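PDB 2NR4: conserved protein from Methanosarcina mazei, which binds flavin mononucleotide and is otherwise of unknown function, with a fold consistent with the FMN-binding family of flavoproteins. Local coordinates for residues E99-D104 against V112-I117. Residues are numbered along the deposited sequence; the frame is centred on the assembly and turned at random.
Sequences EFEYVD and VLKEAI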
ATOM      1  N   GLU A  99      -5.861  -9.097  22.119  1.00 28.14           N
ATOM      2  CA  GLU A  99      -5.267  -8.355  21.005  1.00 27.89           C
ATOM      3  C   GLU A  99      -5.691  -6.893  21.004  1.00 27.28           C
ATOM      4  O   GLU A  99      -5.246  -6.097  20.173  1.00 26.10           O
ATOM      5  CB  GLU A  99      -5.666  -9.056  19.695  1.00 27.19           C
ATOM      6  CG  GLU A  99      -5.194 -10.504  19.685  1.00 31.08           C
ATOM      7  CD  GLU A  99      -5.343 -11.189  18.354  1.00 35.52           C
ATOM      8  OE1 GLU A  99      -6.042 -12.223  18.281  1.00 36.43           O
ATOM      9  OE2 GLU A  99      -4.734 -10.701  17.379  1.00 38.67           O
ATOM     10  N   PHE A 100      -6.587  -6.544  21.915  1.00 26.28           N
ATOM     11  CA  PHE A 100      -7.135  -5.215  22.001  1.00 27.08           C
ATOM     12  C   PHE A 100      -6.660  -4.525  23.274  1.00 29.36           C
ATOM     13  O   PHE A 100      -6.305  -5.195  24.267  1.00 29.88           O
ATOM     14  CB  PHE A 100      -8.656  -5.274  22.054  1.00 26.18           C
ATOM     15  CG  PHE A 100      -9.285  -5.912  20.848  1.00 23.34           C
ATOM     16  CD1 PHE A 100      -9.743  -5.128  19.793  1.00 24.15           C
ATOM     17  CD2 PHE A 100      -9.424  -7.307  20.773  1.00 23.64           C
ATOM     18  CE1 PHE A 100     -10.356  -5.724  18.677  1.00 21.48           C
ATOM     19  CE2 PHE A 100     -10.037  -7.934  19.644  1.00 22.77           C
ATOM     20  CZ  PHE A 100     -10.502  -7.117  18.594  1.00 24.04           C
ATOM     21  N   GLU A 101      -6.716  -3.202  23.252  1.00 29.82           N
ATOM     22  CA  GLU A 101      -6.505  -2.396  24.434  1.00 32.62           C
ATOM     23  C   GLU A 101      -7.570  -1.315  24.484  1.00 31.60           C
ATOM     24  O   GLU A 101      -8.229  -1.026  23.461  1.00 29.76           O
ATOM     25  CB  GLU A 101      -5.071  -1.845  24.479  1.00 32.27           C
ATOM     26  CG  GLU A 101      -4.736  -0.698  23.528  1.00 35.84           C
ATOM     27  CD  GLU A 101      -3.242  -0.315  23.600  1.00 37.80           C
ATOM     28  OE1 GLU A 101      -2.537  -0.785  24.539  1.00 45.67           O
ATOM     29  OE2 GLU A 101      -2.770   0.455  22.734  1.00 42.05           O
ATOM     30  N   TYR A 102      -7.773  -0.736  25.669  1.00 30.89           N
ATOM     31  CA  TYR A 102      -8.829   0.256  25.860  1.00 31.73           C
ATOM     32  C   TYR A 102      -8.296   1.677  25.993  1.00 33.08           C
ATOM     33  O   TYR A 102      -7.312   1.949  26.690  1.00 33.79           O
ATOM     34  CB  TYR A 102      -9.809  -0.157  27.000  1.00 31.62           C
ATOM     35  CG  TYR A 102     -10.504  -1.419  26.610  1.00 30.32           C
ATOM     36  CD1 TYR A 102     -11.832  -1.429  26.198  1.00 30.94           C
ATOM     37  CD2 TYR A 102      -9.781  -2.597  26.547  1.00 32.64           C
ATOM     38  CE1 TYR A 102     -12.427  -2.637  25.782  1.00 33.00           C
ATOM     39  CE2 TYR A 102     -10.350  -3.773  26.133  1.00 33.97           C
ATOM     40  CZ  TYR A 102     -11.653  -3.792  25.747  1.00 30.67           C
ATOM     41  OH  TYR A 102     -12.134  -5.012  25.333  1.00 33.30           O
ATOM     42  N   VAL A 103      -8.939   2.579  25.270  1.00 33.14           N
ATOM     43  CA  VAL A 103      -8.579   3.970  25.262  1.00 34.29           C
ATOM     44  C   VAL A 103      -9.866   4.756  25.507  1.00 35.81           C
ATOM     45  O   VAL A 103     -10.942   4.210  25.390  1.00 35.27           O
ATOM     46  CB  VAL A 103      -7.945   4.309  23.885  1.00 34.42           C
ATOM     47  CG1 VAL A 103      -6.704   3.477  23.683  1.00 32.17           C
ATOM     48  CG2 VAL A 103      -8.956   4.046  22.750  1.00 33.66           C
ATOM     49  N   ASP A 104      -9.758   6.043  25.836  1.00 38.48           N
ATOM     50  CA  ASP A 104     -10.925   6.872  26.155  1.00 40.72           C
ATOM     51  C   ASP A 104     -11.976   7.127  25.058  1.00 41.43           C
ATOM     52  O   ASP A 104     -11.636   7.406  23.908  1.00 42.50           O
ATOM     53  CB  ASP A 104     -10.453   8.200  26.732  1.00 41.98           C
ATOM     54  CG  ASP A 104      -9.896   8.041  28.123  1.00 45.02           C
ATOM     55  OD1 ASP A 104     -10.564   7.382  28.968  1.00 47.51           O
ATOM     56  OD2 ASP A 104      -8.779   8.560  28.349  1.00 49.47           O
ATOM     57  N   VAL A 112      -9.280  -0.727  20.842  1.00 24.59           N
ATOM     58  CA  VAL A 112      -8.499  -0.554  19.581  1.00 24.23           C
ATOM     59  C   VAL A 112      -7.499  -1.700  19.530  1.00 24.83           C
ATOM     60  O   VAL A 112      -7.286  -2.364  20.549  1.00 24.41           O
ATOM     61  CB  VAL A 112      -7.822   0.823  19.508  1.00 22.85           C
ATOM     62  CG1 VAL A 112      -8.869   1.953  19.485  1.00 23.16           C
ATOM     63  CG2 VAL A 112      -6.793   1.038  20.641  1.00 26.60           C
ATOM     64  N   LEU A 113      -6.911  -1.970  18.363  1.00 23.57           N
ATOM     65  CA  LEU A 113      -5.898  -3.018  18.271  1.00 25.09           C
ATOM     66  C   LEU A 113      -4.576  -2.596  18.897  1.00 25.26           C
ATOM     67  O   LEU A 113      -4.095  -1.492  18.662  1.00 24.99           O
ATOM     68  CB  LEU A 113      -5.663  -3.446  16.825  1.00 24.58           C
ATOM     69  CG  LEU A 113      -6.904  -4.030  16.140  1.00 26.83           C
ATOM     70  CD1 LEU A 113      -6.571  -4.343  14.662  1.00 27.79           C
ATOM     71  CD2 LEU A 113      -7.351  -5.296  16.839  1.00 25.48           C
ATOM     72  N   LYS A 114      -3.982  -3.498  19.677  1.00 25.78           N
ATOM     73  CA  LYS A 114      -2.669  -3.233  20.273  1.00 26.69           C
ATOM     74  C   LYS A 114      -1.597  -3.071  19.200  1.00 27.35           C
ATOM     75  O   LYS A 114      -0.639  -2.319  19.401  1.00 28.02           O
ATOM     76  CB  LYS A 114      -2.274  -4.366  21.192  1.00 28.37           C
ATOM     77  CG  LYS A 114      -3.068  -4.353  22.487  1.00 29.37           C
ATOM     78  CD  LYS A 114      -2.794  -5.637  23.277  1.00 34.77           C
ATOM     79  CE  LYS A 114      -1.472  -5.570  23.958  1.00 39.24           C
ATOM     80  NZ  LYS A 114      -1.677  -6.240  25.294  1.00 45.45           N
ATOM     81  N   GLU A 115      -1.790  -3.774  18.087  1.00 27.42           N
ATOM     82  CA  GLU A 115      -0.859  -3.746  16.965  1.00 28.36           C
ATOM     83  C   GLU A 115      -1.209  -2.666  15.921  1.00 27.28           C
ATOM     84  O   GLU A 115      -0.577  -2.597  14.872  1.00 26.62           O
ATOM     85  CB  GLU A 115      -0.772  -5.122  16.313  1.00 29.15           C
ATOM     86  CG  GLU A 115      -0.086  -6.205  17.185  1.00 35.43           C
ATOM     87  CD  GLU A 115       1.296  -5.804  17.725  1.00 43.17           C
ATOM     88  OE1 GLU A 115       2.097  -5.159  16.998  1.00 46.76           O
ATOM     89  OE2 GLU A 115       1.596  -6.153  18.892  1.00 47.64           O
ATOM     90  N   ALA A 116      -2.186  -1.814  16.214  1.00 26.27           N
ATOM     91  CA  ALA A 116      -2.462  -0.670  15.331  1.00 25.83           C
ATOM     92  C   ALA A 116      -1.281   0.301  15.225  1.00 25.94           C
ATOM     93  O   ALA A 116      -0.613   0.629  16.215  1.00 25.36           O
ATOM     94  CB  ALA A 116      -3.698   0.078  15.788  1.00 25.76           C
ATOM     95  N   ILE A 117      -1.023   0.769  14.010  1.00 25.69           N
ATOM     96  CA  ILE A 117      -0.056   1.835  13.817  1.00 26.34           C
ATOM     97  C   ILE A 117      -0.607   3.149  14.376  1.00 25.53           C
ATOM     98  O   ILE A 117       0.074   3.869  15.100  1.00 28.04           O
ATOM     99  CB  ILE A 117       0.271   1.987  12.299  1.00 26.04           C
ATOM    100  CG1 ILE A 117       0.743   0.639  11.680  1.00 28.67           C
ATOM    101  CG2 ILE A 117       1.248   3.122  12.083  1.00 29.12           C
ATOM    102  CD1 ILE A 117       2.034   0.140  12.198  1.00 30.85           C
TER
HETATM  103  O   HOH W   1      -3.692  -6.082  17.936  1.00 27.98           O
HETATM  104  O   HOH W   2      -0.317  -0.583  21.578  1.00 38.44           O
HETATM  105  O   HOH W   3      -3.391   0.825  20.343  1.00 40.48           O
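Val-112, Lys-114 and Glu-101 bury the most surface where residues 99-104 meet 112-117, and backbone bonds set their positions. Glu-101 and Val-112 form an antiparallel hydrogen-bonded pair: Glu-101 N gives its hydrogen to Val-112 O at 2.9 Å, and Val-112 N returns one to Glu-101 O at 2.8 Å, each donor approaching the carbonyl oxygen almost head-on. A third bond, Lys-114 N to Glu-99 O, is almost straight at the hydrogen (177°), its donor level with the plane of the carbonyl group. Glu-99 O also accepts from a water that in turn accepts from Glu-115 N, so two donors grip this carbonyl. The result is a two-stranded beta hairpin, 100-103 with 110-113, packed against the six-stranded antiparallel barrel and leaving through a type I turn from Leu-113 to Ala-116. On the face carrying Val-112, its methyls meet Val-103, CG1 lying 3.9 Å from Val-103 CG2, with the two side chains roughly perpendicular; Trp-119 of strand 118-130 touches both. A chi1 of 74° puts Glu-101 CG in the crowded position between backbone N and carbonyl carbon, 3.9 Å from Val-112 CG2. Glu-101 CB lies 3.8 Å from Lys-114 CG. The Glu-101 carboxylate meets the turn through water: OE2 accepts from two waters, one donating also to Leu-113 O, the other to Lys-114 O. Lys-114 NZ stays 5.6 Å from Glu-101 OE1, so the opposite charges are not in contact. In the non-hydrogen-bonded pair, the Phe-100 and Leu-113 side chains run alongside each other in one direction, bringing Phe-100 CE1 to 3.5 Å from Leu-113 CD2. The Phe-100 side chain lies about 9 Å from the bound FMN at nearest atoms. An alanine at Phe-100 would remove the ring and would probably loosen the packing against Leu-113 and against Ser-36 on strand 29-37.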